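Local coordinates for protein Two-component sensor histidine kinase (Nostoc sp., PDB 3OLO) that is a two-component sensor histidine kinase whose PAS domain probably senses a signal that governs phosphotransfer to a response regulator, at residues A[11-14]-A[15-19]; A[46-50]-A[51-55]; A[54-57]-A[58-62]; A[69-72]-A[73-77]. All coordinates share one frame; numbering follows the deposited sequence.

Interaction 1: A[11-14]-A[15-19]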
loop_
_atom_site.group_PDB
_atom_site.type_symbol
_atom_site.label_atom_id
_atom_site.label_comp_id
_atom_site.label_asym_id
_atom_site.label_seq_id
_atom_site.Cartn_x
_atom_site.Cartn_y
_atom_site.Cartn_z
ATOM N N GLU A 11 12.165 -8.078 2.918
ATOM C CA GLU A 11 11.718 -6.924 2.156
ATOM C C GLU A 11 10.209 -6.950 1.962
ATOM O O GLU A 11 9.508 -6.023 2.361
ATOM C CB GLU A 11 12.415 -6.906 0.792
ATOM C CG GLU A 11 11.834 -5.904 -0.202
ATOM C CD GLU A 11 12.505 -5.973 -1.569
ATOM O OE1 GLU A 11 13.184 -6.986 -1.853
ATOM O OE2 GLU A 11 12.356 -5.012 -2.357
ATOM N N PHE A 12 9.712 -8.011 1.339
ATOM C CA PHE A 12 8.299 -8.099 1.000
ATOM C C PHE A 12 7.405 -8.013 2.233
ATOM O O PHE A 12 6.295 -7.491 2.160
ATOM C CB PHE A 12 8.016 -9.389 0.235
ATOM C CG PHE A 12 8.722 -9.475 -1.090
ATOM C CD1 PHE A 12 9.198 -8.335 -1.712
ATOM C CD2 PHE A 12 8.899 -10.694 -1.715
ATOM C CE1 PHE A 12 9.844 -8.412 -2.931
ATOM C CE2 PHE A 12 9.542 -10.776 -2.928
ATOM C CZ PHE A 12 10.017 -9.632 -3.537
ATOM N N LYS A 13 7.889 -8.518 3.364
ATOM C CA LYS A 13 7.115 -8.474 4.589
ATOM C C LYS A 13 6.848 -7.032 5.001
ATOM O O LYS A 13 5.797 -6.729 5.566
ATOM C CB LYS A 13 7.823 -9.233 5.721
ATOM C CG LYS A 13 6.953 -9.394 6.972
ATOM C CD LYS A 13 7.031 -10.797 7.569
ATOM C CE LYS A 13 5.995 -10.996 8.675
ATOM N NZ LYS A 13 5.623 -12.434 8.870
ATOM N N PHE A 14 7.797 -6.142 4.724
ATOM C CA PHE A 14 7.599 -4.727 5.012
ATOM C C PHE A 14 6.427 -4.183 4.197
ATOM O O PHE A 14 5.622 -3.406 4.699
ATOM C CB PHE A 14 8.874 -3.923 4.733
ATOM C CG PHE A 14 9.973 -4.173 5.727
ATOM C CD1 PHE A 14 9.759 -3.954 7.077
ATOM C CD2 PHE A 14 11.201 -4.642 5.320
ATOM C CE1 PHE A 14 10.761 -4.190 8.003
ATOM C CE2 PHE A 14 12.213 -4.882 6.240
ATOM C CZ PHE A 14 11.989 -4.655 7.582
ATOM N N ALA A 15 6.332 -4.592 2.936
ATOM C CA ALA A 15 5.242 -4.141 2.077
ATOM C C ALA A 15 3.896 -4.656 2.602
ATOM O O ALA A 15 2.867 -4.006 2.444
ATOM C CB ALA A 15 5.464 -4.623 0.669
ATOM N N HIS A 16 3.926 -5.833 3.213
ATOM C CA HIS A 16 2.741 -6.452 3.804
ATOM C C HIS A 16 2.193 -5.551 4.901
ATOM O O HIS A 16 1.008 -5.221 4.926
ATOM C CB HIS A 16 3.118 -7.825 4.357
ATOM C CG HIS A 16 2.068 -8.450 5.217
ATOM N ND1 HIS A 16 0.938 -9.052 4.697
ATOM C CD2 HIS A 16 1.975 -8.576 6.560
ATOM C CE1 HIS A 16 0.199 -9.519 5.688
ATOM N NE2 HIS A 16 0.805 -9.242 6.826
ATOM N N TYR A 17 3.073 -5.143 5.801
ATOM C CA TYR A 17 2.696 -4.265 6.900
ATOM C C TYR A 17 2.212 -2.906 6.408
ATOM O O TYR A 17 1.215 -2.382 6.890
ATOM C CB TYR A 17 3.887 -4.087 7.834
ATOM C CG TYR A 17 4.185 -5.327 8.635
ATOM C CD1 TYR A 17 3.290 -5.780 9.595
ATOM C CD2 TYR A 17 5.351 -6.045 8.439
ATOM C CE1 TYR A 17 3.549 -6.916 10.334
ATOM C CE2 TYR A 17 5.618 -7.186 9.175
ATOM C CZ TYR A 17 4.714 -7.613 10.121
ATOM O OH TYR A 17 4.970 -8.740 10.864
ATOM N N LEU A 18 2.919 -2.338 5.441
ATOM C CA LEU A 18 2.515 -1.068 4.840
ATOM C C LEU A 18 1.128 -1.126 4.213
ATOM O O LEU A 18 0.273 -0.289 4.500
ATOM C CB LEU A 18 3.517 -0.647 3.751
ATOM C CG LEU A 18 4.748 0.109 4.231
ATOM C CD1 LEU A 18 5.805 0.175 3.139
ATOM C CD2 LEU A 18 4.357 1.507 4.710
ATOM N N ILE A 19 0.885 -2.092 3.333
ATOM C CA ILE A 19 -0.376 -2.064 2.585
ATOM C C ILE A 19 -1.551 -2.352 3.513
ATOM O O ILE A 19 -2.665 -1.928 3.258
ATOM C CB ILE A 19 -0.404 -3.056 1.410
ATOM C CG1 ILE A 19 -1.529 -2.681 0.436
ATOM C CG2 ILE A 19 -0.583 -4.461 1.906
ATOM C CD1 ILE A 19 -1.248 -1.376 -0.348
#

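Interaction 2: A[46-50]-A[51-55]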
loop_
_atom_site.group_PDB
_atom_site.type_symbol
_atom_site.label_atom_id
_atom_site.label_comp_id
_atom_site.label_asym_id
_atom_site.label_seq_id
_atom_site.Cartn_x
_atom_site.Cartn_y
_atom_site.Cartn_z
ATOM N N THR A 46 -15.700 -4.804 2.327
ATOM C CA THR A 46 -16.541 -5.882 1.830
ATOM C C THR A 46 -17.220 -6.638 2.983
ATOM O O THR A 46 -18.192 -7.354 2.767
ATOM C CB THR A 46 -15.710 -6.889 1.049
ATOM O OG1 THR A 46 -14.791 -7.527 1.952
ATOM C CG2 THR A 46 -14.940 -6.203 -0.069
ATOM N N GLU A 47 -16.671 -6.488 4.189
ATOM C CA GLU A 47 -17.212 -7.079 5.421
ATOM C C GLU A 47 -17.008 -8.579 5.498
ATOM O O GLU A 47 -17.613 -9.247 6.323
ATOM C CB GLU A 47 -18.692 -6.725 5.613
ATOM C CG GLU A 47 -18.913 -5.229 5.561
ATOM C CD GLU A 47 -20.314 -4.833 5.893
ATOM O OE1 GLU A 47 -21.246 -5.423 5.306
ATOM O OE2 GLU A 47 -20.483 -3.930 6.740
ATOM N N TYR A 48 -16.128 -9.091 4.648
ATOM C CA TYR A 48 -15.719 -10.484 4.709
ATOM C C TYR A 48 -14.376 -10.602 5.399
ATOM O O TYR A 48 -13.559 -9.696 5.340
ATOM C CB TYR A 48 -15.603 -11.049 3.307
ATOM C CG TYR A 48 -16.929 -11.246 2.640
ATOM C CD1 TYR A 48 -17.656 -12.409 2.840
ATOM C CD2 TYR A 48 -17.453 -10.271 1.801
ATOM C CE1 TYR A 48 -18.874 -12.595 2.230
ATOM C CE2 TYR A 48 -18.664 -10.448 1.186
ATOM C CZ TYR A 48 -19.371 -11.611 1.409
ATOM O OH TYR A 48 -20.564 -11.774 0.799
ATOM N N SER A 49 -14.152 -11.727 6.059
ATOM C CA SER A 49 -12.881 -11.966 6.707
ATOM C C SER A 49 -11.865 -12.273 5.622
ATOM O O SER A 49 -12.232 -12.586 4.485
ATOM C CB SER A 49 -12.986 -13.150 7.663
ATOM O OG SER A 49 -12.971 -14.362 6.929
ATOM N N ARG A 50 -10.590 -12.188 5.973
ATOM C CA ARG A 50 -9.535 -12.404 5.001
ATOM C C ARG A 50 -9.620 -13.828 4.489
ATOM O O ARG A 50 -9.481 -14.069 3.305
ATOM C CB ARG A 50 -8.155 -12.156 5.606
ATOM C CG ARG A 50 -7.012 -12.594 4.676
ATOM C CD ARG A 50 -5.645 -12.051 5.088
ATOM N NE ARG A 50 -5.481 -10.641 4.752
ATOM C CZ ARG A 50 -5.605 -9.637 5.615
ATOM N NH1 ARG A 50 -5.902 -9.870 6.886
ATOM N NH2 ARG A 50 -5.423 -8.393 5.206
ATOM N N GLU A 51 -9.861 -14.773 5.386
ATOM C CA GLU A 51 -9.904 -16.169 4.998
ATOM C C GLU A 51 -11.096 -16.436 4.077
ATOM O O GLU A 51 -11.031 -17.310 3.214
ATOM C CB GLU A 51 -9.966 -17.067 6.235
ATOM C CG GLU A 51 -8.778 -16.907 7.182
ATOM C CD GLU A 51 -7.487 -17.494 6.627
ATOM O OE1 GLU A 51 -7.154 -18.650 6.979
ATOM O OE2 GLU A 51 -6.798 -16.798 5.846
ATOM N N GLN A 52 -12.181 -15.686 4.254
ATOM C CA GLN A 52 -13.339 -15.824 3.372
ATOM C C GLN A 52 -13.008 -15.292 1.986
ATOM O O GLN A 52 -13.274 -15.946 0.983
ATOM C CB GLN A 52 -14.547 -15.066 3.919
ATOM C CG GLN A 52 -15.276 -15.766 5.038
ATOM C CD GLN A 52 -16.444 -14.960 5.547
ATOM O OE1 GLN A 52 -16.262 -13.920 6.175
ATOM N NE2 GLN A 52 -17.659 -15.438 5.290
ATOM N N LEU A 53 -12.414 -14.103 1.937
ATOM C CA LEU A 53 -12.091 -13.456 0.667
ATOM C C LEU A 53 -11.106 -14.276 -0.151
ATOM O O LEU A 53 -11.151 -14.254 -1.371
ATOM C CB LEU A 53 -11.538 -12.041 0.899
ATOM C CG LEU A 53 -12.594 -10.987 1.282
ATOM C CD1 LEU A 53 -11.964 -9.698 1.810
ATOM C CD2 LEU A 53 -13.504 -10.677 0.102
ATOM N N LEU A 54 -10.233 -15.025 0.511
ATOM C CA LEU A 54 -9.169 -15.730 -0.209
ATOM C C LEU A 54 -9.655 -17.050 -0.795
ATOM O O LEU A 54 -8.870 -17.830 -1.334
ATOM C CB LEU A 54 -7.940 -15.941 0.690
ATOM C CG LEU A 54 -7.175 -14.641 1.008
ATOM C CD1 LEU A 54 -5.976 -14.895 1.933
ATOM C CD2 LEU A 54 -6.718 -13.937 -0.275
ATOM N N SER A 55 -10.953 -17.299 -0.686
ATOM C CA SER A 55 -11.559 -18.422 -1.390
ATOM C C SER A 55 -12.686 -17.897 -2.264
ATOM O O SER A 55 -13.518 -18.656 -2.742
ATOM C CB SER A 55 -12.086 -19.459 -0.402
ATOM O OG SER A 55 -13.095 -18.894 0.412
#

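Interaction 3: A[54-57]-A[58-62]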
loop_
_atom_site.group_PDB
_atom_site.type_symbol
_atom_site.label_atom_id
_atom_site.label_comp_id
_atom_site.label_asym_id
_atom_site.label_seq_id
_atom_site.Cartn_x
_atom_site.Cartn_y
_atom_site.Cartn_z
ATOM N N LEU A 54 -10.233 -15.025 0.511
ATOM C CA LEU A 54 -9.169 -15.730 -0.209
ATOM C C LEU A 54 -9.655 -17.050 -0.795
ATOM O O LEU A 54 -8.870 -17.830 -1.334
ATOM C CB LEU A 54 -7.940 -15.941 0.690
ATOM C CG LEU A 54 -7.175 -14.641 1.008
ATOM C CD1 LEU A 54 -5.976 -14.895 1.933
ATOM C CD2 LEU A 54 -6.718 -13.937 -0.275
ATOM N N SER A 55 -10.953 -17.299 -0.686
ATOM C CA SER A 55 -11.559 -18.422 -1.390
ATOM C C SER A 55 -12.686 -17.897 -2.264
ATOM O O SER A 55 -13.518 -18.656 -2.742
ATOM C CB SER A 55 -12.086 -19.459 -0.402
ATOM O OG SER A 55 -13.095 -18.894 0.412
HETATM N N MSE A 56 -12.695 -16.586 -2.490
HETATM C CA MSE A 56 -13.784 -15.965 -3.223
HETATM C C MSE A 56 -13.332 -15.365 -4.552
HETATM O O MSE A 56 -12.145 -15.292 -4.849
HETATM C CB MSE A 56 -14.468 -14.901 -2.353
HETATM C CG MSE A 56 -15.370 -15.493 -1.257
HETATM SE SE MSE A 56 -15.956 -14.179 0.078
HETATM C CE MSE A 56 -17.142 -13.105 -1.033
ATOM N N ASN A 57 -14.312 -14.963 -5.349
ATOM C CA ASN A 57 -14.088 -14.345 -6.648
ATOM C C ASN A 57 -14.666 -12.937 -6.635
ATOM O O ASN A 57 -15.601 -12.661 -5.879
ATOM C CB ASN A 57 -14.803 -15.154 -7.722
ATOM C CG ASN A 57 -14.342 -14.806 -9.109
ATOM O OD1 ASN A 57 -14.939 -13.972 -9.798
ATOM N ND2 ASN A 57 -13.275 -15.455 -9.539
ATOM N N LEU A 58 -14.113 -12.056 -7.466
ATOM C CA LEU A 58 -14.659 -10.716 -7.653
ATOM C C LEU A 58 -16.153 -10.773 -7.951
ATOM O O LEU A 58 -16.922 -9.899 -7.545
ATOM C CB LEU A 58 -13.949 -10.020 -8.818
ATOM C CG LEU A 58 -14.452 -8.613 -9.108
ATOM C CD1 LEU A 58 -14.244 -7.745 -7.880
ATOM C CD2 LEU A 58 -13.756 -8.016 -10.341
ATOM N N GLN A 59 -16.564 -11.815 -8.652
ATOM C CA GLN A 59 -17.947 -11.956 -9.059
ATOM C C GLN A 59 -18.888 -12.158 -7.864
ATOM O O GLN A 59 -20.099 -11.993 -7.988
ATOM C CB GLN A 59 -18.063 -13.133 -10.020
ATOM C CG GLN A 59 -19.433 -13.306 -10.626
ATOM C CD GLN A 59 -19.474 -14.435 -11.650
ATOM O OE1 GLN A 59 -20.309 -14.436 -12.555
ATOM N NE2 GLN A 59 -18.570 -15.403 -11.508
ATOM N N ASP A 60 -18.333 -12.514 -6.711
ATOM C CA ASP A 60 -19.140 -12.701 -5.493
ATOM C C ASP A 60 -19.404 -11.382 -4.766
ATOM O O ASP A 60 -20.225 -11.340 -3.858
ATOM C CB ASP A 60 -18.429 -13.651 -4.525
ATOM C CG ASP A 60 -18.166 -15.012 -5.133
ATOM O OD1 ASP A 60 -19.016 -15.491 -5.916
ATOM O OD2 ASP A 60 -17.110 -15.604 -4.824
ATOM N N ILE A 61 -18.672 -10.330 -5.149
ATOM C CA ILE A 61 -18.750 -9.000 -4.537
ATOM C C ILE A 61 -19.273 -7.966 -5.540
ATOM O O ILE A 61 -20.103 -7.126 -5.231
ATOM C CB ILE A 61 -17.336 -8.506 -4.127
ATOM C CG1 ILE A 61 -16.611 -9.551 -3.275
ATOM C CG2 ILE A 61 -17.405 -7.168 -3.399
ATOM C CD1 ILE A 61 -17.064 -9.601 -1.861
ATOM N N ASP A 62 -18.729 -8.007 -6.744
ATOM C CA ASP A 62 -19.074 -7.034 -7.774
ATOM C C ASP A 62 -20.428 -7.392 -8.369
ATOM O O ASP A 62 -20.539 -8.271 -9.215
ATOM C CB ASP A 62 -17.995 -7.010 -8.854
ATOM C CG ASP A 62 -18.214 -5.918 -9.881
ATOM O OD1 ASP A 62 -19.327 -5.353 -9.938
ATOM O OD2 ASP A 62 -17.271 -5.629 -10.634
#

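Interaction 4: A[69-72]-A[73-77]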
loop_
_atom_site.group_PDB
_atom_site.type_symbol
_atom_site.label_atom_id
_atom_site.label_comp_id
_atom_site.label_asym_id
_atom_site.label_seq_id
_atom_site.Cartn_x
_atom_site.Cartn_y
_atom_site.Cartn_z
ATOM N N ASP A 69 -16.946 -5.052 -19.807
ATOM C CA ASP A 69 -16.347 -5.655 -20.981
ATOM C C ASP A 69 -14.922 -6.039 -20.615
ATOM O O ASP A 69 -13.958 -5.365 -20.996
ATOM C CB ASP A 69 -16.366 -4.685 -22.157
ATOM C CG ASP A 69 -15.791 -5.294 -23.420
ATOM O OD1 ASP A 69 -15.040 -6.289 -23.324
ATOM O OD2 ASP A 69 -16.090 -4.773 -24.512
ATOM N N TRP A 70 -14.808 -7.130 -19.864
ATOM C CA TRP A 70 -13.539 -7.555 -19.288
ATOM C C TRP A 70 -12.433 -7.683 -20.323
ATOM O O TRP A 70 -11.305 -7.274 -20.069
ATOM C CB TRP A 70 -13.713 -8.880 -18.544
ATOM C CG TRP A 70 -14.450 -8.716 -17.266
ATOM C CD1 TRP A 70 -15.684 -9.209 -16.957
ATOM C CD2 TRP A 70 -14.008 -7.985 -16.120
ATOM N NE1 TRP A 70 -16.033 -8.837 -15.683
ATOM C CE2 TRP A 70 -15.021 -8.083 -15.148
ATOM C CE3 TRP A 70 -12.852 -7.258 -15.820
ATOM C CZ2 TRP A 70 -14.911 -7.485 -13.894
ATOM C CZ3 TRP A 70 -12.743 -6.665 -14.578
ATOM C CH2 TRP A 70 -13.769 -6.779 -13.631
ATOM N N GLU A 71 -12.744 -8.258 -21.480
ATOM C CA GLU A 71 -11.741 -8.401 -22.527
ATOM C C GLU A 71 -11.089 -7.054 -22.800
ATOM O O GLU A 71 -9.869 -6.918 -22.738
ATOM C CB GLU A 71 -12.364 -8.929 -23.811
ATOM C CG GLU A 71 -11.374 -8.990 -24.963
ATOM C CD GLU A 71 -11.125 -10.403 -25.448
ATOM O OE1 GLU A 71 -11.766 -11.337 -24.920
ATOM O OE2 GLU A 71 -10.284 -10.577 -26.357
ATOM N N GLU A 72 -11.916 -6.064 -23.106
ATOM C CA GLU A 72 -11.430 -4.712 -23.338
ATOM C C GLU A 72 -10.695 -4.159 -22.115
ATOM O O GLU A 72 -9.721 -3.427 -22.255
ATOM C CB GLU A 72 -12.589 -3.793 -23.712
ATOM C CG GLU A 72 -12.330 -2.334 -23.398
ATOM C CD GLU A 72 -13.400 -1.424 -23.961
ATOM O OE1 GLU A 72 -13.234 -0.189 -23.875
ATOM O OE2 GLU A 72 -14.406 -1.945 -24.493
ATOM N N ILE A 73 -11.159 -4.504 -20.920
ATOM C CA ILE A 73 -10.489 -4.067 -19.696
ATOM C C ILE A 73 -9.029 -4.527 -19.701
ATOM O O ILE A 73 -8.115 -3.732 -19.491
ATOM C CB ILE A 73 -11.177 -4.618 -18.421
ATOM C CG1 ILE A 73 -12.600 -4.057 -18.270
ATOM C CG2 ILE A 73 -10.333 -4.321 -17.181
ATOM C CD1 ILE A 73 -12.760 -2.619 -18.716
ATOM N N ARG A 74 -8.822 -5.815 -19.952
ATOM C CA ARG A 74 -7.493 -6.410 -19.933
ATOM C C ARG A 74 -6.567 -5.733 -20.928
ATOM O O ARG A 74 -5.418 -5.425 -20.610
ATOM C CB ARG A 74 -7.590 -7.898 -20.248
ATOM C CG ARG A 74 -8.305 -8.693 -19.176
ATOM C CD ARG A 74 -8.651 -10.088 -19.648
ATOM N NE ARG A 74 -8.474 -11.066 -18.580
ATOM C CZ ARG A 74 -9.185 -12.180 -18.451
ATOM N NH1 ARG A 74 -10.143 -12.476 -19.321
ATOM N NH2 ARG A 74 -8.939 -13.000 -17.441
ATOM N N GLN A 75 -7.072 -5.502 -22.134
ATOM C CA GLN A 75 -6.276 -4.873 -23.175
ATOM C C GLN A 75 -5.821 -3.480 -22.763
ATOM O O GLN A 75 -4.717 -3.061 -23.112
ATOM C CB GLN A 75 -7.067 -4.818 -24.476
ATOM C CG GLN A 75 -7.099 -6.149 -25.188
ATOM C CD GLN A 75 -8.289 -6.295 -26.099
ATOM O OE1 GLN A 75 -8.718 -5.337 -26.740
ATOM N NE2 GLN A 75 -8.843 -7.502 -26.158
ATOM N N LYS A 76 -6.669 -2.774 -22.017
ATOM C CA LYS A 76 -6.345 -1.438 -21.520
ATOM C C LYS A 76 -5.111 -1.491 -20.621
ATOM O O LYS A 76 -4.224 -0.643 -20.718
ATOM C CB LYS A 76 -7.538 -0.844 -20.761
ATOM C CG LYS A 76 -8.777 -0.574 -21.629
ATOM C CD LYS A 76 -8.602 0.665 -22.497
ATOM C CE LYS A 76 -9.554 0.667 -23.691
ATOM N NZ LYS A 76 -9.050 1.523 -24.812
ATOM N N ASN A 77 -5.064 -2.499 -19.753
ATOM C CA ASN A 77 -3.918 -2.755 -18.874
ATOM C C ASN A 77 -3.802 -1.804 -17.672
ATOM O O ASN A 77 -3.236 -2.160 -16.638
ATOM C CB ASN A 77 -2.614 -2.747 -19.661
ATOM C CG ASN A 77 -1.545 -3.592 -19.001
ATOM O OD1 ASN A 77 -1.336 -4.748 -19.370
ATOM N ND2 ASN A 77 -0.878 -3.026 -18.001
#

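Interaction 1: A[11-14]-A[15-19]
Lys-13 and Tyr-17, one helical turn apart on helix 8-21, pass each other at a slant, the lysine methylenes running past CE2 of the ring toward the phenol oxygen. The closest approaches mark out that path: Lys-13 CG lies 3.4 Å from Tyr-17 CE2, and farther along Lys-13 CE comes to 3.3 Å from Tyr-17 OH. Two torsions make this possible. With CG placed opposite its own backbone N (chi1 -171°) the lysine chain heads outward from the helix, and the bend at chi2 (136°) lays CE near OH of the tyrosine, which leans back over it. His-16 approaches the same ring from another direction, its CD2 4.3 Å above the tyrosine plane and over the centre.

Beneath these side chains the backbone is regular. Tyr-17 N donates to Lys-13 O, and Leu-18 N reaches Phe-14 O at 3.0 Å in a nearly straight bond (168°). Lys-13 O also sits 3.0 Å from Tyr-17 CD2, so the ring rests against the carbonyl that holds its own N-H.

The imidazole is fixed by Tyr-37 through ND1, while a glycerol meets NE2. Phe-12 meets the ring of His-16 of the second subunit, His-16 meets Phe-12 of that subunit, and Phe-14 and Tyr-17 each stand edge-to-face with its Phe-109. The chemistry implies a face rich in aromatic rings and lysine methylenes, with His-16 as a polar member, that packs against the second subunit.

Interaction 2: A[46-50]-A[51-55]
Side-chain hydrogen bonds between Ser-49 and Gln-52 dominate this contact and run in both directions. Ser-49 OG accepts from Gln-52 N at 3.1 Å, while Gln-52 OE1 returns to Ser-49 N at 3.0 Å. The second bond is almost linear (177°), although the donor is tilted from the plane of the glutamine amide. OE1 also receives a weak bond from Ser-49 OG. The serine can do this because its OG stands between its own backbone N and carbonyl carbon (chi1 77°), facing the first turn of the helix. Gln-52 NE2 has a separate partner, Gln-88. Replaced by alanine, position Gln-52 would probably leave Ser-49 N without its acceptor and Gln-88 OE1 without its amide donor, weakening the start of the helix.

Backbone bonds continue the turn: Leu-53 N meets Ser-49 O at 3.0 Å, and Leu-54 N makes a more bent bond to Arg-50 O.

Van der Waals contacts lie beside the cap. The apolar one joins Tyr-48 CB to Leu-53 CG at 3.6 Å; Leu-53 CD1 also reaches Thr-46 OG1 at 3.6 Å, a hydroxyl held by Thr-42 O. The Gln-52 amide comes to the edge of the Tyr-48 ring, the two planes 64° apart. Arg-50 CG lies alongside Leu-54 CD1, while its NH2 hydrogen-bonds to Val-38 O and forms a salt bridge with Asp-40.

Ser-49 and Gln-52 thus make a capping box, with glutamine supplying the reciprocal acceptor, which starts the short helix 50-53 of the PAS fold after the brief loop that follows helix 40-46.

Interaction 3: A[54-57]-A[58-62]
Asn-57 N donates to Asp-60 OD2 at 2.9 Å, one of three equally short bonds that tie Asn-57 to the turn that follows it. The approach is fairly straight at the hydrogen (166°), yet the donor meets the carboxylate oxygen from above its plane. The reverse link comes from the backbone, where Asp-60 N reaches Asn-57 O at 2.9 Å, again from above the acceptor plane. The third bond, Gln-59 N to Asn-57 OD1 at 2.9 Å, closes an Asx turn. Asn-57 CG lies opposite the backbone N (chi1 -165°), which swings the amide forward over the start of the turn and brings OD1 within 3.2 Å of Gln-59 CB. The other end of that amide, ND2, is held by Asn-32 O, so both ends of the group are fixed and its flip is settled.

Met-56, present as selenomethionine, passes Asp-60 at a slant, its CB 3.7 Å from Asp-60 OD2. The apolar contact is made farther along, where Met-56 crosses Ile-61 at about a right angle, with CE 3.6 Å from Ile-61 CD1.

The turn lies between helices 50-53 and 70-76 and is tied by backbone bonds to two strands, 35-38 and 78-86. Met-56 has such bonds to Phe-35 in the first, Ile-61 to Arg-86 at the end of the second, and Leu-58 and Ile-61 rest on Tyr-85.

Interaction 4: A[69-72]-A[73-77]
Four successive backbone bonds show a regular alpha-helical spacing, beginning with Ile-73 N to Asp-69 O at 2.9 Å. This is helix 70-76 of the PAS fold, and Asp-69 is its N-cap: OD1 accepts from Glu-72 N at 3.1 Å, met from above the carboxylate plane.

Ile-73 is the buried side chain here. With CG1 opposite the carbonyl carbon (chi1 -65°), it turns back toward the helix start, where CG1 lies 3.3 Å from Asp-69 O and 4.0 Å from Trp-70 CE3. The indole itself is anchored by NE1 to Phe-65 O and meets the rings of Trp-33, Phe-65 and His-68. A serine at Ile-73 would probably open a gap beside Trp-70 and leave that flank of the indole without its aliphatic neighbour.

The solvent side carries looser pairs. Glu-72 and Lys-76 run side by side, pointing the same way, but Glu-72 OE1 and Lys-76 NZ stay 4.6 Å apart, so their charged atoms are not in contact and any attraction is probably weak. Glu-71 and Gln-75 put carboxylate and amide nearly perpendicular, at 87°, and the closest approach is Gln-75 NE2 to Glu-71 CG, 3.2 Å.

Overall arrangement
The four contacts follow one another along the chain, interaction 3 beginning on residues 54-55, where interaction 2 ends. These two touch, their centres about 9 Å apart, with Tyr-48 packed on Met-56 and Ile-61. Interaction 3 meets interaction 4 through Leu-58 and Trp-70, so interactions 2 to 4 form a connected series of turns and short helices leading from strand 35-38 to strand 78-86, the edge strands of the 2-1-5-4-3 antiparallel PAS sheet. Interaction 1 stands apart: its nearest atoms are about 6 Å from interaction 2, and its centre is about 29 Å from that of interaction 4. Helix 8-21 packs on the second subunit, whereas no other chain touches the segments of interactions 2 to 4.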